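Side-chain contacts in cobalamin biosynthesis protein CobN (Mycobacterium tuberculosis, PDB 7C6O), which forms the catalytic subunit of cobaltochelatase, the enzyme that inserts cobalt into the corrin ring of hydrogenobyrinic acid a,c-diamide at the cost of ATP during cobalamin biosynthesis: residues Leu867-Asp872 with Ala1094-Asp1099; Gly875-Ser880 with Asp971-Ala976; Ile898-Ala903 with Ala1058-Thr1063. All coordinates share one frame; numbering follows the deposited sequence. Where two conformers were deposited one is given.

Interaction 1 (Leu867-Asp872 with Ala1094-Asp1099)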
# COMPACT_ATOMS: atom_id res chain seq x y z
N LEU A 867 -7.62 7.25 -26.19
CA LEU A 867 -8.62 7.23 -27.26
C LEU A 867 -8.07 7.84 -28.54
O LEU A 867 -8.32 7.32 -29.64
CB LEU A 867 -9.88 7.96 -26.81
CG LEU A 867 -10.60 7.33 -25.61
CD1 LEU A 867 -11.78 8.18 -25.18
CD2 LEU A 867 -11.06 5.92 -25.95
N ALA A 868 -7.31 8.93 -28.43
CA ALA A 868 -6.72 9.54 -29.62
C ALA A 868 -5.78 8.58 -30.33
O ALA A 868 -5.80 8.48 -31.56
CB ALA A 868 -5.98 10.83 -29.24
N ARG A 869 -4.96 7.85 -29.57
CA ARG A 869 -4.03 6.90 -30.17
C ARG A 869 -4.78 5.80 -30.91
O ARG A 869 -4.45 5.45 -32.05
CB ARG A 869 -3.11 6.31 -29.10
CG ARG A 869 -2.06 5.35 -29.65
CD ARG A 869 -1.07 6.08 -30.56
NE ARG A 869 -0.15 5.17 -31.24
CZ ARG A 869 1.10 4.94 -30.86
NH1 ARG A 869 1.60 5.57 -29.80
NH2 ARG A 869 1.86 4.10 -31.54
N TYR A 870 -5.81 5.23 -30.26
CA TYR A 870 -6.55 4.14 -30.88
C TYR A 870 -7.26 4.60 -32.14
O TYR A 870 -7.20 3.94 -33.19
CB TYR A 870 -7.55 3.55 -29.89
CG TYR A 870 -8.19 2.27 -30.37
CD1 TYR A 870 -9.35 2.29 -31.13
CD2 TYR A 870 -7.61 1.04 -30.09
CE1 TYR A 870 -9.93 1.11 -31.58
CE2 TYR A 870 -8.18 -0.14 -30.53
CZ TYR A 870 -9.34 -0.10 -31.28
OH TYR A 870 -9.91 -1.27 -31.71
N ARG A 871 -7.95 5.74 -32.07
CA ARG A 871 -8.69 6.24 -33.22
C ARG A 871 -7.75 6.62 -34.36
O ARG A 871 -8.08 6.42 -35.54
CB ARG A 871 -9.56 7.43 -32.80
CG ARG A 871 -10.55 7.88 -33.86
CD ARG A 871 -11.65 8.74 -33.26
NE ARG A 871 -12.47 9.38 -34.29
CZ ARG A 871 -13.53 8.81 -34.86
NH1 ARG A 871 -13.91 7.59 -34.50
NH2 ARG A 871 -14.22 9.46 -35.79
N ASP A 872 -6.56 7.14 -34.03
CA ASP A 872 -5.57 7.44 -35.06
C ASP A 872 -5.16 6.19 -35.83
O ASP A 872 -4.93 6.24 -37.04
CB ASP A 872 -4.34 8.11 -34.44
CG ASP A 872 -4.56 9.58 -34.14
OD1 ASP A 872 -5.62 10.12 -34.52
OD2 ASP A 872 -3.67 10.19 -33.53
N ALA A 1094 -5.16 -4.60 -28.84
CA ALA A 1094 -4.12 -3.60 -28.74
C ALA A 1094 -3.64 -3.53 -27.29
O ALA A 1094 -4.40 -3.74 -26.35
CB ALA A 1094 -4.64 -2.23 -29.20
N ALA A 1095 -2.34 -3.26 -27.12
CA ALA A 1095 -1.74 -3.18 -25.80
C ALA A 1095 -1.03 -1.84 -25.68
O ALA A 1095 -0.03 -1.61 -26.37
CB ALA A 1095 -0.77 -4.35 -25.56
N TYR A 1096 -1.55 -0.96 -24.84
CA TYR A 1096 -1.02 0.38 -24.68
C TYR A 1096 -0.43 0.57 -23.29
O TYR A 1096 -0.89 -0.04 -22.32
CB TYR A 1096 -2.10 1.45 -24.89
CG TYR A 1096 -2.60 1.62 -26.31
CD1 TYR A 1096 -2.06 0.88 -27.36
CD2 TYR A 1096 -3.61 2.53 -26.60
CE1 TYR A 1096 -2.52 1.04 -28.65
CE2 TYR A 1096 -4.08 2.70 -27.89
CZ TYR A 1096 -3.53 1.95 -28.91
OH TYR A 1096 -4.00 2.12 -30.20
N ILE A 1097 0.57 1.44 -23.21
CA ILE A 1097 1.14 1.91 -21.96
C ILE A 1097 0.78 3.39 -21.82
O ILE A 1097 1.12 4.20 -22.69
CB ILE A 1097 2.66 1.71 -21.90
CG1 ILE A 1097 3.01 0.23 -21.79
CG2 ILE A 1097 3.27 2.51 -20.75
CD1 ILE A 1097 2.60 -0.40 -20.48
N GLY A 1098 0.09 3.74 -20.74
CA GLY A 1098 -0.14 5.14 -20.44
C GLY A 1098 0.97 5.68 -19.56
O GLY A 1098 1.19 5.18 -18.46
N ASP A 1099 1.69 6.69 -20.04
CA ASP A 1099 2.83 7.25 -19.32
C ASP A 1099 2.35 8.45 -18.51
O ASP A 1099 2.18 9.55 -19.05
CB ASP A 1099 3.95 7.63 -20.29
CG ASP A 1099 5.23 8.05 -19.58
OD1 ASP A 1099 5.22 8.22 -18.34
OD2 ASP A 1099 6.26 8.22 -20.27
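Y1096 reaches from its strand to the helix and lays its phenol end against the backbone of Y870: its OH comes within 3.3 Å of Y870 CA, and Y870 N lies at the edge of its ring. This is the tight part of the contact. A long, flat side chain suits the place, because it spans segment axes that stay 10.6 Å apart. The two tyrosine side chains cross at about a right angle, with Y870 CB 4.1 Å from Y1096 CE2. The aliphatic start of R869 flanks the same ring, its CG 3.8 Å from Y1096 CE2. R869 CB already faces the strand; CG, anti to the backbone N (chi1 -177°), then lies beside the ring, and the bend at chi2 sends the guanidinium on to a salt bridge with E1113. The contact is looser where A1094 CB meets the edge of the Y870 ring, 4.3 Å from Y870 CE2, and solvent reaches the helix at A868, R871 and D872. Strand 1094-1099 runs between strands 1056-1061 and 1107-1110; helix 853-874 packs on its Y1096 side, while helix 1072-1089 meets A1095 and I1097.

Interaction 2 (Gly875-Ser880 with Asp971-Ala976)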
# COMPACT_ATOMS: atom_id res chain seq x y z
N GLY A 875 -9.22 4.35 -36.90
CA GLY A 875 -10.31 5.11 -37.48
C GLY A 875 -11.64 4.94 -36.80
O GLY A 875 -12.68 5.22 -37.41
N ARG A 876 -11.65 4.49 -35.55
CA ARG A 876 -12.89 4.29 -34.81
C ARG A 876 -12.56 4.23 -33.33
O ARG A 876 -11.42 4.01 -32.93
CB ARG A 876 -13.61 3.02 -35.25
CG ARG A 876 -12.73 1.78 -35.26
CD ARG A 876 -13.51 0.54 -34.86
NE ARG A 876 -14.68 0.34 -35.70
CZ ARG A 876 -15.69 -0.48 -35.40
NH1 ARG A 876 -15.66 -1.17 -34.27
NH2 ARG A 876 -16.72 -0.61 -36.23
N TRP A 877 -13.59 4.44 -32.50
CA TRP A 877 -13.41 4.35 -31.06
C TRP A 877 -13.25 2.89 -30.64
O TRP A 877 -13.85 1.99 -31.24
CB TRP A 877 -14.60 4.96 -30.33
CG TRP A 877 -14.91 6.37 -30.71
CD1 TRP A 877 -15.96 6.79 -31.48
CD2 TRP A 877 -14.19 7.54 -30.32
NE1 TRP A 877 -15.92 8.16 -31.60
CE2 TRP A 877 -14.85 8.64 -30.90
CE3 TRP A 877 -13.05 7.77 -29.55
CZ2 TRP A 877 -14.40 9.95 -30.74
CZ3 TRP A 877 -12.61 9.07 -29.39
CH2 TRP A 877 -13.28 10.14 -29.97
N PRO A 878 -12.45 2.63 -29.61
CA PRO A 878 -12.44 1.28 -29.03
C PRO A 878 -13.75 1.01 -28.29
O PRO A 878 -14.26 1.87 -27.57
CB PRO A 878 -11.25 1.31 -28.08
CG PRO A 878 -11.17 2.74 -27.65
CD PRO A 878 -11.59 3.56 -28.85
N ARG A 879 -14.29 -0.19 -28.50
CA ARG A 879 -15.55 -0.53 -27.84
C ARG A 879 -15.38 -0.68 -26.34
O ARG A 879 -16.29 -0.36 -25.57
CB ARG A 879 -16.12 -1.82 -28.44
CG ARG A 879 -15.21 -3.03 -28.27
CD ARG A 879 -15.70 -4.24 -29.05
NE ARG A 879 -14.69 -5.30 -29.07
CZ ARG A 879 -13.66 -5.33 -29.90
NH1 ARG A 879 -13.50 -4.37 -30.80
NH2 ARG A 879 -12.79 -6.33 -29.85
N SER A 880 -14.21 -1.16 -25.90
CA SER A 880 -13.96 -1.40 -24.49
C SER A 880 -12.47 -1.30 -24.22
O SER A 880 -11.64 -1.73 -25.03
CB SER A 880 -14.48 -2.77 -24.05
OG SER A 880 -14.18 -3.02 -22.69
N ASP A 971 -23.80 6.12 -28.68
CA ASP A 971 -23.38 7.08 -27.68
C ASP A 971 -22.92 6.43 -26.38
O ASP A 971 -22.32 7.11 -25.55
CB ASP A 971 -24.52 8.06 -27.35
CG ASP A 971 -24.93 8.90 -28.55
OD1 ASP A 971 -24.06 9.20 -29.40
OD2 ASP A 971 -26.12 9.26 -28.63
N ASN A 972 -23.18 5.14 -26.18
CA ASN A 972 -23.00 4.51 -24.87
C ASN A 972 -22.68 3.03 -25.10
O ASN A 972 -23.59 2.20 -25.19
CB ASN A 972 -24.23 4.71 -24.01
CG ASN A 972 -24.02 4.28 -22.57
OD1 ASN A 972 -23.17 3.44 -22.27
ND2 ASN A 972 -24.82 4.84 -21.66
N TYR A 973 -21.39 2.72 -25.16
CA TYR A 973 -20.98 1.33 -25.36
C TYR A 973 -21.23 0.49 -24.11
O TYR A 973 -21.42 -0.73 -24.21
CB TYR A 973 -19.51 1.25 -25.76
CG TYR A 973 -19.16 1.97 -27.05
CD1 TYR A 973 -20.15 2.33 -27.96
CD2 TYR A 973 -17.84 2.29 -27.35
CE1 TYR A 973 -19.83 2.99 -29.14
CE2 TYR A 973 -17.52 2.95 -28.53
CZ TYR A 973 -18.51 3.30 -29.41
OH TYR A 973 -18.19 3.95 -30.58
N VAL A 974 -21.24 1.12 -22.93
CA VAL A 974 -21.53 0.40 -21.70
C VAL A 974 -22.94 -0.17 -21.74
O VAL A 974 -23.15 -1.38 -21.54
CB VAL A 974 -21.33 1.32 -20.48
CG1 VAL A 974 -21.64 0.57 -19.19
CG2 VAL A 974 -19.92 1.88 -20.45
N ARG A 975 -23.92 0.69 -21.99
CA ARG A 975 -25.31 0.23 -22.06
C ARG A 975 -25.50 -0.79 -23.18
O ARG A 975 -26.22 -1.78 -23.01
CB ARG A 975 -26.25 1.41 -22.24
CG ARG A 975 -27.70 1.00 -22.44
CD ARG A 975 -28.61 2.21 -22.57
NE ARG A 975 -30.01 1.82 -22.66
CZ ARG A 975 -30.77 1.51 -21.62
NH1 ARG A 975 -32.04 1.17 -21.80
NH2 ARG A 975 -30.27 1.55 -20.39
N ALA A 976 -24.85 -0.56 -24.32
CA ALA A 976 -25.01 -1.47 -25.46
C ALA A 976 -24.55 -2.88 -25.10
O ALA A 976 -25.23 -3.86 -25.41
CB ALA A 976 -24.23 -0.94 -26.66
O HOH W 1 -16.45 1.64 -32.38
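The ring of Y973 is set against the chain from W877 to R879, which meets it chiefly with backbone carbonyls. R879 O lies 3.5 Å from Y973 CD2, and P878 O is at the ring edge, 3.6 Å from Y973 CE2. W877 CB lies in the ring plane, 4.0 Å from Y973 CE2, and the two aromatic side chains cross at about a right angle. Tyrosine suits this spot: its C-H edge receives P878 O, while Y973 OH lies 3.7 Å from W877 CD1 and shares a weak hydrogen bond with a water that donates to W877 O at 2.9 Å. Y973 CG, beside the backbone N and anti to the carbonyl carbon (chi1 -60°), turns the ring onto this chain. Farther out, the W877 indole makes a cation-pi contact with R871, and both W877 and Y973 touch P932. Behind Y973, N972 OD1 accepts from R975 N (2.9 Å, N-H...O angle 174°), and N972 ND2 is tied to E967 and V962 O. This is a classic asparagine N-cap, packed through the first residue of its helix against the loop between helix 853-874 and strand 880-885 of an alpha/beta fold.

Interaction 3 (Ile898-Ala903 with Ala1058-Thr1063)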
# COMPACT_ATOMS: atom_id res chain seq x y z
N ILE A 898 -8.06 5.58 -11.34
CA ILE A 898 -9.48 5.67 -11.02
C ILE A 898 -10.14 6.74 -11.88
O ILE A 898 -11.22 6.54 -12.45
CB ILE A 898 -9.68 5.95 -9.52
CG1 ILE A 898 -8.95 4.89 -8.69
CG2 ILE A 898 -11.16 6.01 -9.19
CD1 ILE A 898 -8.57 5.37 -7.30
N ALA A 899 -9.49 7.91 -11.97
CA ALA A 899 -10.03 9.00 -12.78
C ALA A 899 -10.13 8.61 -14.25
O ALA A 899 -11.06 9.01 -14.94
CB ALA A 899 -9.16 10.24 -12.61
N GLU A 900 -9.17 7.82 -14.74
CA GLU A 900 -9.21 7.41 -16.14
C GLU A 900 -10.44 6.54 -16.42
O GLU A 900 -11.11 6.71 -17.44
CB GLU A 900 -7.94 6.66 -16.52
CG GLU A 900 -7.86 6.32 -18.01
CD GLU A 900 -6.62 5.53 -18.38
OE1 GLU A 900 -5.86 5.14 -17.47
OE2 GLU A 900 -6.40 5.30 -19.59
N VAL A 901 -10.74 5.60 -15.51
CA VAL A 901 -11.94 4.79 -15.66
C VAL A 901 -13.18 5.67 -15.70
O VAL A 901 -14.04 5.53 -16.58
CB VAL A 901 -12.03 3.74 -14.53
CG1 VAL A 901 -13.33 2.97 -14.63
CG2 VAL A 901 -10.84 2.80 -14.58
N LEU A 902 -13.29 6.59 -14.74
CA LEU A 902 -14.44 7.49 -14.70
C LEU A 902 -14.52 8.34 -15.96
O LEU A 902 -15.61 8.54 -16.52
CB LEU A 902 -14.35 8.38 -13.46
CG LEU A 902 -14.49 7.65 -12.12
CD1 LEU A 902 -14.31 8.60 -10.94
CD2 LEU A 902 -15.85 6.96 -12.03
N ALA A 903 -13.38 8.84 -16.44
CA ALA A 903 -13.38 9.68 -17.64
C ALA A 903 -13.84 8.90 -18.87
O ALA A 903 -14.59 9.42 -19.70
CB ALA A 903 -11.99 10.28 -17.87
N ALA A 1058 -4.69 -1.88 -21.31
CA ALA A 1058 -3.88 -0.74 -20.91
C ALA A 1058 -3.30 -0.94 -19.51
O ALA A 1058 -3.93 -1.54 -18.64
CB ALA A 1058 -4.70 0.56 -20.94
N LYS A 1059 -2.09 -0.42 -19.33
CA LYS A 1059 -1.45 -0.33 -18.03
C LYS A 1059 -0.69 0.99 -17.98
O LYS A 1059 -0.09 1.39 -18.97
CB LYS A 1059 -0.49 -1.49 -17.77
CG LYS A 1059 0.20 -1.44 -16.40
CD LYS A 1059 -0.82 -1.59 -15.28
CE LYS A 1059 -0.18 -1.43 -13.91
NZ LYS A 1059 0.08 -0.01 -13.53
N ASN A 1060 -0.74 1.67 -16.84
CA ASN A 1060 -0.09 2.96 -16.71
C ASN A 1060 1.22 2.82 -15.94
O ASN A 1060 1.31 2.06 -14.97
CB ASN A 1060 -1.02 3.96 -16.03
CG ASN A 1060 -2.25 4.27 -16.87
OD1 ASN A 1060 -2.18 4.29 -18.10
ND2 ASN A 1060 -3.37 4.50 -16.21
N THR A 1061 2.24 3.54 -16.40
CA THR A 1061 3.54 3.61 -15.75
C THR A 1061 3.64 4.99 -15.11
O THR A 1061 3.76 6.00 -15.81
CB THR A 1061 4.68 3.39 -16.74
OG1 THR A 1061 4.62 4.37 -17.77
CG2 THR A 1061 4.58 2.01 -17.36
N ASP A 1062 3.58 5.04 -13.78
CA ASP A 1062 3.47 6.28 -13.04
C ASP A 1062 4.73 6.65 -12.26
O ASP A 1062 4.78 7.73 -11.67
CB ASP A 1062 2.28 6.21 -12.08
CG ASP A 1062 2.17 4.86 -11.39
OD1 ASP A 1062 3.20 4.16 -11.25
OD2 ASP A 1062 1.05 4.49 -11.00
N THR A 1063 5.73 5.78 -12.22
CA THR A 1063 6.95 6.06 -11.47
C THR A 1063 8.16 5.73 -12.33
O THR A 1063 8.13 4.79 -13.13
CB THR A 1063 6.97 5.29 -10.13
OG1 THR A 1063 7.47 6.14 -9.09
CG2 THR A 1063 7.82 4.04 -10.21
O HOH W 2 -4.08 4.45 -20.14
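E900 and N1060 bury most of the surface in this small contact, and they meet through one nearly straight hydrogen bond. N1060 ND2 donates to E900 OE1 at 2.9 Å with an N-H...O angle of 174°. The acceptor lies in the plane of the N1060 amide, and the amide nitrogen approaches nearly in line with the CD-OE1 bond. Carboxylate and amide planes are only 19° apart, so the two flat groups lie almost coplanar. A water closes the other side: it donates to E900 OE2 at a short 2.5 Å and to N1060 OD1 at 2.8 Å. Both oxygens of the glutamate and both polar atoms of the asparagine thus take part in one ring of bonds, which should fix the rotation of each group. N1060 ND2 also donates to D897, one helical turn before E900, so two acidic side chains of the same helix share this amide.

Glutamate suits its place because the backbones are far apart, E900 CA and N1060 CA being 10.2 Å from each other. With CG anti to the backbone N (chi1 -175°) and the chain extended beyond it, the carboxylate is carried across the gap, while its aliphatic part touches L862, L866 and L883. Asparagine offers a donor and an acceptor on a short stem. Two residues earlier, A1058 CB faces the helix and packs on L883. K1059 leaves on the far side of the strand; its NZ donates to N1060 O at 2.8 Å and meets W886 in a cation-pi contact.

A buried polar link of this kind, set among leucines, joins helix 896-905 to strand 1056-1061 in the helix-on-sheet layer of an alpha/beta fold with a parallel core.

Along the chain the first segments come in order, 867-872, 875-880 and 898-903, followed by 971-976, 1058-1063 and 1094-1099; interactions 2 and 3 are therefore nested within the loop closed by interaction 1, and they cross each other. Centres lie 12 Å apart for interactions 1 and 3, which share a mixed sheet through neighbouring parallel strands 1056-1061 and 1094-1099, joined by a crossover through helix 1072-1089. The centre of interaction 2 is about 15 Å from that of interaction 1, where Y870 packs on P878, and about 18 Å from that of interaction 3. Together they bind residues distant in sequence into one alpha/beta unit of the large chelatase subunit.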